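Local structure of LacI family sugar-binding transcriptional regulator (Enterococcus faecalis V583, 4RK0) at residues Val128-Pro134 with Lys154-Thr160; Arg143-Phe147 with Phe183-Asp187; Ala190-Tyr194 with Val222-Leu226. The protein binds ribose between the two lobes of its sugar-binding region and probably acts as a DNA-binding transcriptional repressor of the LacI family. One frame throughout, in Å; residues are numbered along the deposited sequence.

Contact 1: residues Val128-Pro134 with Lys154-Thr160; sequences VIVVMPP and KVQLIET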
loop_
_atom_site.group_PDB
_atom_site.type_symbol
_atom_site.label_atom_id
_atom_site.label_comp_id
_atom_site.label_asym_id
_atom_site.label_seq_id
_atom_site.Cartn_x
_atom_site.Cartn_y
_atom_site.Cartn_z
ATOM N N VAL A 128 26.897 3.151 15.243
ATOM C CA VAL A 128 25.643 2.992 14.514
ATOM C C VAL A 128 25.725 3.465 13.087
ATOM O O VAL A 128 26.582 4.259 12.715
ATOM C CB VAL A 128 24.493 3.749 15.184
ATOM C CG1 VAL A 128 24.268 3.251 16.596
ATOM C CG2 VAL A 128 24.753 5.258 15.163
ATOM N N ILE A 129 24.785 2.967 12.294
ATOM C CA ILE A 129 24.663 3.315 10.908
ATOM C C ILE A 129 23.317 3.961 10.730
ATOM O O ILE A 129 22.332 3.491 11.295
ATOM C CB ILE A 129 24.680 2.068 9.994
ATOM C CG1 ILE A 129 25.948 1.238 10.156
ATOM C CG2 ILE A 129 24.458 2.500 8.566
ATOM C CD1 ILE A 129 27.125 1.769 9.383
ATOM N N VAL A 130 23.267 5.019 9.936
ATOM C CA VAL A 130 22.010 5.586 9.495
ATOM C C VAL A 130 21.880 5.287 8.019
ATOM O O VAL A 130 22.782 5.594 7.230
ATOM C CB VAL A 130 21.933 7.111 9.720
ATOM C CG1 VAL A 130 20.590 7.640 9.225
ATOM C CG2 VAL A 130 22.130 7.449 11.180
ATOM N N VAL A 131 20.773 4.658 7.627
ATOM C CA VAL A 131 20.595 4.258 6.240
ATOM C C VAL A 131 19.519 5.140 5.653
ATOM O O VAL A 131 18.359 5.169 6.145
ATOM C CB VAL A 131 20.157 2.770 6.114
ATOM C CG1 VAL A 131 19.994 2.384 4.654
ATOM C CG2 VAL A 131 21.137 1.842 6.787
ATOM N N MET A 132 19.878 5.862 4.597
ATOM C CA MET A 132 18.984 6.900 4.043
ATOM C C MET A 132 19.272 7.204 2.580
ATOM O O MET A 132 20.319 6.823 2.101
ATOM C CB MET A 132 19.127 8.165 4.896
ATOM C CG MET A 132 20.442 8.934 4.771
ATOM S SD MET A 132 20.455 10.260 6.034
ATOM C CE MET A 132 19.197 11.355 5.404
ATOM N N PRO A 133 18.355 7.903 1.870
ATOM C CA PRO A 133 18.603 8.215 0.476
ATOM C C PRO A 133 19.557 9.367 0.313
ATOM O O PRO A 133 19.711 10.153 1.244
ATOM C CB PRO A 133 17.223 8.587 -0.084
ATOM C CG PRO A 133 16.441 9.053 1.095
ATOM C CD PRO A 133 17.058 8.438 2.327
ATOM N N PRO A 134 20.216 9.447 -0.856
ATOM C CA PRO A 134 21.013 10.637 -1.168
ATOM C C PRO A 134 20.122 11.792 -1.520
ATOM O O PRO A 134 18.977 11.572 -1.888
ATOM C CB PRO A 134 21.827 10.182 -2.389
ATOM C CG PRO A 134 20.930 9.221 -3.090
ATOM C CD PRO A 134 20.263 8.461 -1.954
ATOM N N LYS A 154 29.970 7.219 17.465
ATOM C CA LYS A 154 30.362 7.057 16.051
ATOM C C LYS A 154 29.142 6.716 15.207
ATOM O O LYS A 154 28.422 5.760 15.502
ATOM C CB LYS A 154 31.434 5.970 15.923
ATOM C CG LYS A 154 32.722 6.320 16.670
ATOM C CD LYS A 154 33.384 5.111 17.319
ATOM C CE LYS A 154 34.623 5.514 18.111
ATOM N NZ LYS A 154 35.324 4.329 18.677
ATOM N N VAL A 155 28.880 7.551 14.211
ATOM C CA VAL A 155 27.778 7.374 13.276
ATOM C C VAL A 155 28.324 7.281 11.871
ATOM O O VAL A 155 29.124 8.120 11.468
ATOM C CB VAL A 155 26.835 8.585 13.287
ATOM C CG1 VAL A 155 25.662 8.349 12.342
ATOM C CG2 VAL A 155 26.364 8.909 14.694
ATOM N N GLN A 156 27.899 6.256 11.130
ATOM C CA GLN A 156 28.177 6.180 9.726
ATOM C C GLN A 156 26.898 6.200 8.897
ATOM O O GLN A 156 25.874 5.620 9.247
ATOM C CB GLN A 156 29.027 4.942 9.416
ATOM C CG GLN A 156 29.274 4.727 7.928
ATOM C CD GLN A 156 30.257 3.603 7.639
ATOM O OE1 GLN A 156 30.969 3.125 8.530
ATOM N NE2 GLN A 156 30.295 3.171 6.384
ATOM N N LEU A 157 27.005 6.901 7.794
ATOM C CA LEU A 157 25.924 7.125 6.848
ATOM C C LEU A 157 26.070 6.166 5.673
ATOM O O LEU A 157 27.128 6.122 5.037
ATOM C CB LEU A 157 25.994 8.567 6.359
ATOM C CG LEU A 157 24.854 9.045 5.472
ATOM C CD1 LEU A 157 23.537 8.909 6.209
ATOM C CD2 LEU A 157 25.082 10.486 5.042
ATOM N N ILE A 158 25.033 5.385 5.390
ATOM C CA ILE A 158 24.982 4.638 4.121
ATOM C C ILE A 158 23.812 5.127 3.305
ATOM O O ILE A 158 22.686 5.136 3.783
ATOM C CB ILE A 158 24.902 3.117 4.329
ATOM C CG1 ILE A 158 26.190 2.620 4.994
ATOM C CG2 ILE A 158 24.650 2.405 2.993
ATOM C CD1 ILE A 158 26.165 1.168 5.404
ATOM N N GLU A 159 24.085 5.574 2.081
ATOM C CA GLU A 159 23.027 6.058 1.190
ATOM C C GLU A 159 22.533 4.940 0.321
ATOM O O GLU A 159 23.307 4.092 -0.170
ATOM C CB GLU A 159 23.500 7.252 0.346
ATOM C CG GLU A 159 24.002 8.392 1.213
ATOM C CD GLU A 159 24.587 9.539 0.425
ATOM O OE1 GLU A 159 25.311 9.301 -0.554
ATOM O OE2 GLU A 159 24.325 10.689 0.803
ATOM N N THR A 160 21.225 4.928 0.148
ATOM C CA THR A 160 20.588 3.897 -0.606
ATOM C C THR A 160 19.210 4.392 -0.955
ATOM O O THR A 160 18.725 5.338 -0.354
ATOM C CB THR A 160 20.551 2.567 0.200
ATOM O OG1 THR A 160 20.457 1.456 -0.714
ATOM C CG2 THR A 160 19.332 2.553 1.225
HETATM O O HOH W 1 21.913 11.296 2.350
#
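Two neighbouring strands of a parallel sheet, 127-132 and 154-159, pair here, the second lying at the outer edge of the four-stranded sheet within this chain. Their segment axes approach to 4.6 Å and diverge by 27°. Six backbone hydrogen bonds zip them together in the staggered pattern of parallel strands: Val128, Val130 and Met132 each donate through N and accept through O, so that Val130 N reaches Gln156 O at 2.8 Å while Val130 O accepts from Ile158 N at 2.9 Å. The ladder outlasts the regular strands, ending with Thr160 N to Met132 O at 2.9 Å, and CA-H...O contacts, such as Ile129 CA to Gln156 O at 3.1 Å, fill the spaces between. As the two strands of a beta-alpha-beta crossover through helix 138-150, a building block of the Rossmann-like lobes of periplasmic binding proteins, they offer one face to that helix. Val128, Val130, Met132, Val155 and Leu157 lie on this face; Val130 CG2 meets Val155 CG1 at 3.8 Å, and Met132 SD touches Leu157 CD1 at 3.4 Å. Across the sheet, Ile129 CG2 packs on Ile158 CD1 at 3.8 Å, with helix 164-175 lying against Val131 and Ile158. At the C-terminal ends of the strands, a water donates hydrogen bonds to Pro133 O at 2.7 Å and to Glu159 OE2 at 2.9 Å, while Thr160 OG1 is hydrogen-bonded to Gly166 O.

Contact 2: residues Arg143-Phe147 with Phe183-Asp187; sequences RLKGF and FAIND. With RIB (alpha-D-ribofuranose), chain E.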
loop_
_atom_site.group_PDB
_atom_site.type_symbol
_atom_site.label_atom_id
_atom_site.label_comp_id
_atom_site.label_asym_id
_atom_site.label_seq_id
_atom_site.Cartn_x
_atom_site.Cartn_y
_atom_site.Cartn_z
ATOM N N ARG A 143 15.492 14.191 10.055
ATOM C CA ARG A 143 15.616 13.058 10.956
ATOM C C ARG A 143 17.074 12.766 11.271
ATOM O O ARG A 143 17.447 12.461 12.412
ATOM C CB ARG A 143 14.979 11.816 10.343
ATOM C CG ARG A 143 13.479 11.907 10.165
ATOM C CD ARG A 143 12.904 10.800 9.289
ATOM N NE ARG A 143 11.586 11.193 8.809
ATOM C CZ ARG A 143 10.875 10.541 7.909
ATOM N NH1 ARG A 143 11.306 9.358 7.435
ATOM N NH2 ARG A 143 9.701 11.034 7.526
ATOM N N LEU A 144 17.924 12.841 10.254
ATOM C CA LEU A 144 19.344 12.706 10.498
ATOM C C LEU A 144 19.834 13.842 11.404
ATOM O O LEU A 144 20.614 13.616 12.370
ATOM C CB LEU A 144 20.119 12.750 9.181
ATOM C CG LEU A 144 21.638 12.766 9.388
ATOM C CD1 LEU A 144 22.135 11.495 10.054
ATOM C CD2 LEU A 144 22.328 12.963 8.049
ATOM N N LYS A 145 19.415 15.061 11.056
ATOM C CA LYS A 145 19.815 16.265 11.849
ATOM C C LYS A 145 19.406 16.112 13.310
ATOM O O LYS A 145 20.201 16.344 14.218
ATOM C CB LYS A 145 19.191 17.525 11.251
ATOM C CG LYS A 145 19.814 18.832 11.738
ATOM C CD LYS A 145 20.003 19.824 10.593
ATOM C CE LYS A 145 20.028 21.262 11.082
ATOM N NZ LYS A 145 18.657 21.731 11.430
ATOM N N GLY A 146 18.176 15.672 13.556
ATOM C CA GLY A 146 17.759 15.451 14.947
ATOM C C GLY A 146 18.540 14.333 15.597
ATOM O O GLY A 146 18.937 14.420 16.771
ATOM N N PHE A 147 18.788 13.263 14.842
ATOM C CA PHE A 147 19.599 12.162 15.333
ATOM C C PHE A 147 20.982 12.658 15.805
ATOM O O PHE A 147 21.420 12.356 16.922
ATOM C CB PHE A 147 19.718 11.103 14.255
ATOM C CG PHE A 147 20.356 9.839 14.702
ATOM C CD1 PHE A 147 21.735 9.691 14.681
ATOM C CD2 PHE A 147 19.571 8.768 15.159
ATOM C CE1 PHE A 147 22.322 8.522 15.107
ATOM C CE2 PHE A 147 20.158 7.588 15.570
ATOM C CZ PHE A 147 21.538 7.463 15.553
ATOM N N PHE A 183 19.830 2.807 12.305
ATOM C CA PHE A 183 18.622 3.647 12.149
ATOM C C PHE A 183 18.224 3.665 10.690
ATOM O O PHE A 183 18.912 4.270 9.874
ATOM C CB PHE A 183 18.876 5.095 12.706
ATOM C CG PHE A 183 17.722 6.048 12.574
ATOM C CD1 PHE A 183 16.395 5.640 12.599
ATOM C CD2 PHE A 183 17.988 7.430 12.468
ATOM C CE1 PHE A 183 15.365 6.559 12.483
ATOM C CE2 PHE A 183 16.972 8.340 12.361
ATOM C CZ PHE A 183 15.644 7.924 12.378
ATOM N N ALA A 184 17.115 2.996 10.350
ATOM C CA ALA A 184 16.595 3.000 9.015
ATOM C C ALA A 184 15.654 4.181 8.893
ATOM O O ALA A 184 14.732 4.315 9.692
ATOM C CB ALA A 184 15.858 1.713 8.719
ATOM N N ILE A 185 15.872 5.031 7.891
ATOM C CA ILE A 185 15.174 6.315 7.860
ATOM C C ILE A 185 13.715 6.176 7.476
ATOM O O ILE A 185 12.943 7.112 7.638
ATOM C CB ILE A 185 15.933 7.348 6.997
ATOM C CG1 ILE A 185 15.994 8.693 7.688
ATOM C CG2 ILE A 185 15.317 7.469 5.639
ATOM C CD1 ILE A 185 16.987 8.733 8.798
ATOM N N ASN A 186 13.319 5.005 6.980
ATOM C CA ASN A 186 11.904 4.655 6.971
ATOM C C ASN A 186 11.720 3.147 7.157
ATOM O O ASN A 186 12.698 2.380 7.079
ATOM C CB ASN A 186 11.123 5.209 5.786
ATOM C CG ASN A 186 11.303 4.428 4.506
ATOM O OD1 ASN A 186 12.270 3.689 4.321
ATOM N ND2 ASN A 186 10.366 4.625 3.590
ATOM N N ASP A 187 10.480 2.746 7.426
ATOM C CA ASP A 187 10.179 1.331 7.712
ATOM C C ASP A 187 10.448 0.459 6.474
ATOM O O ASP A 187 10.919 -0.668 6.604
ATOM C CB ASP A 187 8.756 1.137 8.230
ATOM C CG ASP A 187 8.546 1.685 9.667
ATOM O OD1 ASP A 187 9.512 1.821 10.422
ATOM O OD2 ASP A 187 7.395 1.955 10.014
HETATM O O5 RIB E . 8.056 6.168 4.541
HETATM C C5 RIB E . 7.928 7.088 3.468
HETATM C C4 RIB E . 8.696 8.268 3.882
HETATM O O4 RIB E . 8.813 9.288 2.857
HETATM C C3 RIB E . 7.833 8.626 5.075
HETATM O O3 RIB E . 8.742 8.496 6.169
HETATM C C2 RIB E . 7.337 10.016 4.665
HETATM O O2 RIB E . 7.481 10.951 5.705
HETATM C C1 RIB E . 8.011 10.380 3.330
HETATM O O1 RIB E . 8.635 11.652 3.371
#
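Residues 143-147 form a turn of helix, with Phe147 N hydrogen-bonded to Arg143 O at 2.9 Å, whereas 183-187 leaves the end of a strand and turns into the next helix, with Asn186 at its N-cap. The backbones stay well apart, Arg143 CA to Ile185 CA at 7.4 Å and Phe147 CA to Phe183 CA at 9.1 Å, so the gap is bridged by side chains, in one case reaching a backbone carbonyl. Phe147 and Phe183 lie nearly parallel, planes at 16° and centroids 5.3 Å apart, but are slid so far that they barely overlap; their CD2 atoms come within 3.4 Å. Arg143 then carries the contact from this apolar interior to the ligand. Its CB lies 4.0 Å from Ile185 CD1, and Arg143 NH1 donates to Ile185 O at 2.8 Å. Arg143 NH1 also donates to RIB O3 at 3.0 Å; Arg143 NH2 binds RIB O3 at 3.0 Å and RIB O2 at 2.9 Å. Asn186 ND2 donates to RIB O5 at 2.9 Å, and its OD1 caps Ile189 N. One polar residue from a helix and one from a strand-to-helix turn thus line the sugar pocket, as is usual at the C-terminal strand ends of periplasmic-binding-protein folds. A salt bridge to Asp109 and a cation-pi contact with Tyr213 also engage Arg143. Behind the pocket, strand 127-132 packs against Leu144, Phe147 and Ile185, and helix 109-122 against Phe147 and Phe183.

Contact 3: residues Ala190-Tyr194 with Val222-Leu226; sequences AFGLY and VSPPL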
loop_
_atom_site.group_PDB
_atom_site.type_symbol
_atom_site.label_atom_id
_atom_site.label_comp_id
_atom_site.label_asym_id
_atom_site.label_seq_id
_atom_site.Cartn_x
_atom_site.Cartn_y
_atom_site.Cartn_z
ATOM N N ALA A 190 13.970 -0.485 6.497
ATOM C CA ALA A 190 14.144 -1.454 7.552
ATOM C C ALA A 190 13.718 -2.866 7.112
ATOM O O ALA A 190 14.377 -3.859 7.458
ATOM C CB ALA A 190 13.310 -1.067 8.764
ATOM N N PHE A 191 12.599 -2.950 6.415
ATOM C CA PHE A 191 12.163 -4.268 5.908
ATOM C C PHE A 191 13.192 -4.858 4.956
ATOM O O PHE A 191 13.445 -6.091 4.947
ATOM C CB PHE A 191 10.777 -4.233 5.260
ATOM C CG PHE A 191 9.691 -3.711 6.153
ATOM C CD1 PHE A 191 9.760 -3.851 7.546
ATOM C CD2 PHE A 191 8.603 -3.055 5.601
ATOM C CE1 PHE A 191 8.767 -3.344 8.369
ATOM C CE2 PHE A 191 7.619 -2.540 6.418
ATOM C CZ PHE A 191 7.705 -2.689 7.802
ATOM N N GLY A 192 13.842 -4.004 4.195
ATOM C CA GLY A 192 14.884 -4.441 3.263
ATOM C C GLY A 192 16.082 -4.993 3.982
ATOM O O GLY A 192 16.615 -6.029 3.607
ATOM N N LEU A 193 16.505 -4.273 5.015
ATOM C CA LEU A 193 17.524 -4.740 5.958
ATOM C C LEU A 193 17.232 -6.100 6.536
ATOM O O LEU A 193 18.118 -6.992 6.523
ATOM C CB LEU A 193 17.732 -3.721 7.087
ATOM C CG LEU A 193 18.201 -2.322 6.649
ATOM C CD1 LEU A 193 18.266 -1.379 7.842
ATOM C CD2 LEU A 193 19.546 -2.399 6.001
ATOM N N TYR A 194 16.027 -6.262 7.052
ATOM C CA TYR A 194 15.586 -7.568 7.581
ATOM C C TYR A 194 15.860 -8.688 6.568
ATOM O O TYR A 194 16.449 -9.706 6.914
ATOM C CB TYR A 194 14.095 -7.582 7.896
ATOM C CG TYR A 194 13.677 -7.134 9.283
ATOM C CD1 TYR A 194 14.216 -5.990 9.881
ATOM C CD2 TYR A 194 12.667 -7.811 9.966
ATOM C CE1 TYR A 194 13.821 -5.587 11.153
ATOM C CE2 TYR A 194 12.249 -7.414 11.222
ATOM C CZ TYR A 194 12.823 -6.292 11.824
ATOM O OH TYR A 194 12.361 -5.949 13.086
ATOM N N VAL A 222 6.436 -8.283 10.790
ATOM C CA VAL A 222 7.782 -8.760 10.525
ATOM C C VAL A 222 8.342 -9.413 11.803
ATOM O O VAL A 222 7.759 -9.269 12.876
ATOM C CB VAL A 222 8.667 -7.650 9.980
ATOM C CG1 VAL A 222 8.174 -7.276 8.577
ATOM C CG2 VAL A 222 8.666 -6.402 10.885
ATOM N N SER A 223 9.464 -10.113 11.658
ATOM C CA SER A 223 10.050 -10.894 12.739
ATOM C C SER A 223 11.500 -10.522 12.892
ATOM O O SER A 223 12.304 -10.721 11.970
ATOM C CB SER A 223 9.918 -12.396 12.469
ATOM O OG SER A 223 8.711 -12.883 13.042
ATOM N N PRO A 224 11.840 -9.911 14.026
ATOM C CA PRO A 224 10.926 -9.563 15.103
ATOM C C PRO A 224 10.123 -8.278 14.841
ATOM O O PRO A 224 10.503 -7.511 13.964
ATOM C CB PRO A 224 11.882 -9.346 16.283
ATOM C CG PRO A 224 13.083 -8.765 15.625
ATOM C CD PRO A 224 13.197 -9.395 14.252
ATOM N N PRO A 225 9.044 -8.026 15.620
ATOM C CA PRO A 225 8.300 -6.790 15.428
ATOM C C PRO A 225 9.238 -5.582 15.560
ATOM O O PRO A 225 10.121 -5.562 16.449
ATOM C CB PRO A 225 7.225 -6.835 16.496
ATOM C CG PRO A 225 7.009 -8.295 16.719
ATOM C CD PRO A 225 8.305 -8.984 16.468
ATOM N N LEU A 226 9.031 -4.620 14.667
ATOM C CA LEU A 226 9.983 -3.516 14.426
ATOM C C LEU A 226 9.686 -2.301 15.333
ATOM O O LEU A 226 8.570 -1.730 15.341
ATOM C CB LEU A 226 9.963 -3.106 12.940
ATOM C CG LEU A 226 10.803 -1.901 12.541
ATOM C CD1 LEU A 226 12.290 -2.196 12.738
ATOM C CD2 LEU A 226 10.505 -1.526 11.094
#
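Ala190 opens the contact by pointing its CB at the loop, where it meets Leu226 CD2 at 3.7 Å. One residue on, Phe191 starts out sideways, but its ring swings back to the loop: CD1 lies 3.9 Å from Val222 CG1, and CE1 lies 3.7 Å from Leu226 CD2. Helical periodicity carries Gly192 and Leu193 to another side, and Leu193 packs instead on strands 181-184 and 209-211. Tyr194, one turn after Ala190 and joined to it by a hydrogen bond from Tyr194 N to Ala190 O at 2.9 Å, brings the helix back to the loop. This tyrosine gives up more surface here than any other residue of the two segments. Its CE2 sits 3.7 Å from both Val222 CG2 and Pro224 CD, its CE1 is 4.0 Å from Leu226 CD1, and its OH donates to Pro224 O at 2.6 Å, an acceptor close to the ring plane. Pro224 follows a cis peptide bond, which bends the loop between Ser223 and Pro225. The loop leads from strand 209-211 towards strand 228-230, so the contact seats this connection on helix 187-199; Met218 of the second subunit packs on Phe191 and Val222. The chemistry is that of a helix-to-loop seam: apolar side chains supply most of the contact, while one short hydrogen bond from Tyr194 OH meets the carbonyl oxygen of Pro224 in a segment without regular secondary structure.

Read from the N terminus, these contacts illustrate how an alpha/beta lobe is built by successive closures. Contact 1 closes the first loop, bringing 154-160 beside 128-134 around helix 138-150. Contact 2 starts inside that loop, at 143-147, and ends beyond it at 183-187, so the two cross. They also touch: Ile129 O to Phe183 N at 2.8 Å and Val131 N to Phe183 O at 2.9 Å are probable hydrogen bonds between neighbouring strands of one sheet. Contact 3 follows in series, closing 190-194 with 222-226. It adjoins contact 2 where strand 181-184 passes into helix 187-199, with centres about 16 Å apart, whereas contact 1 does not touch it.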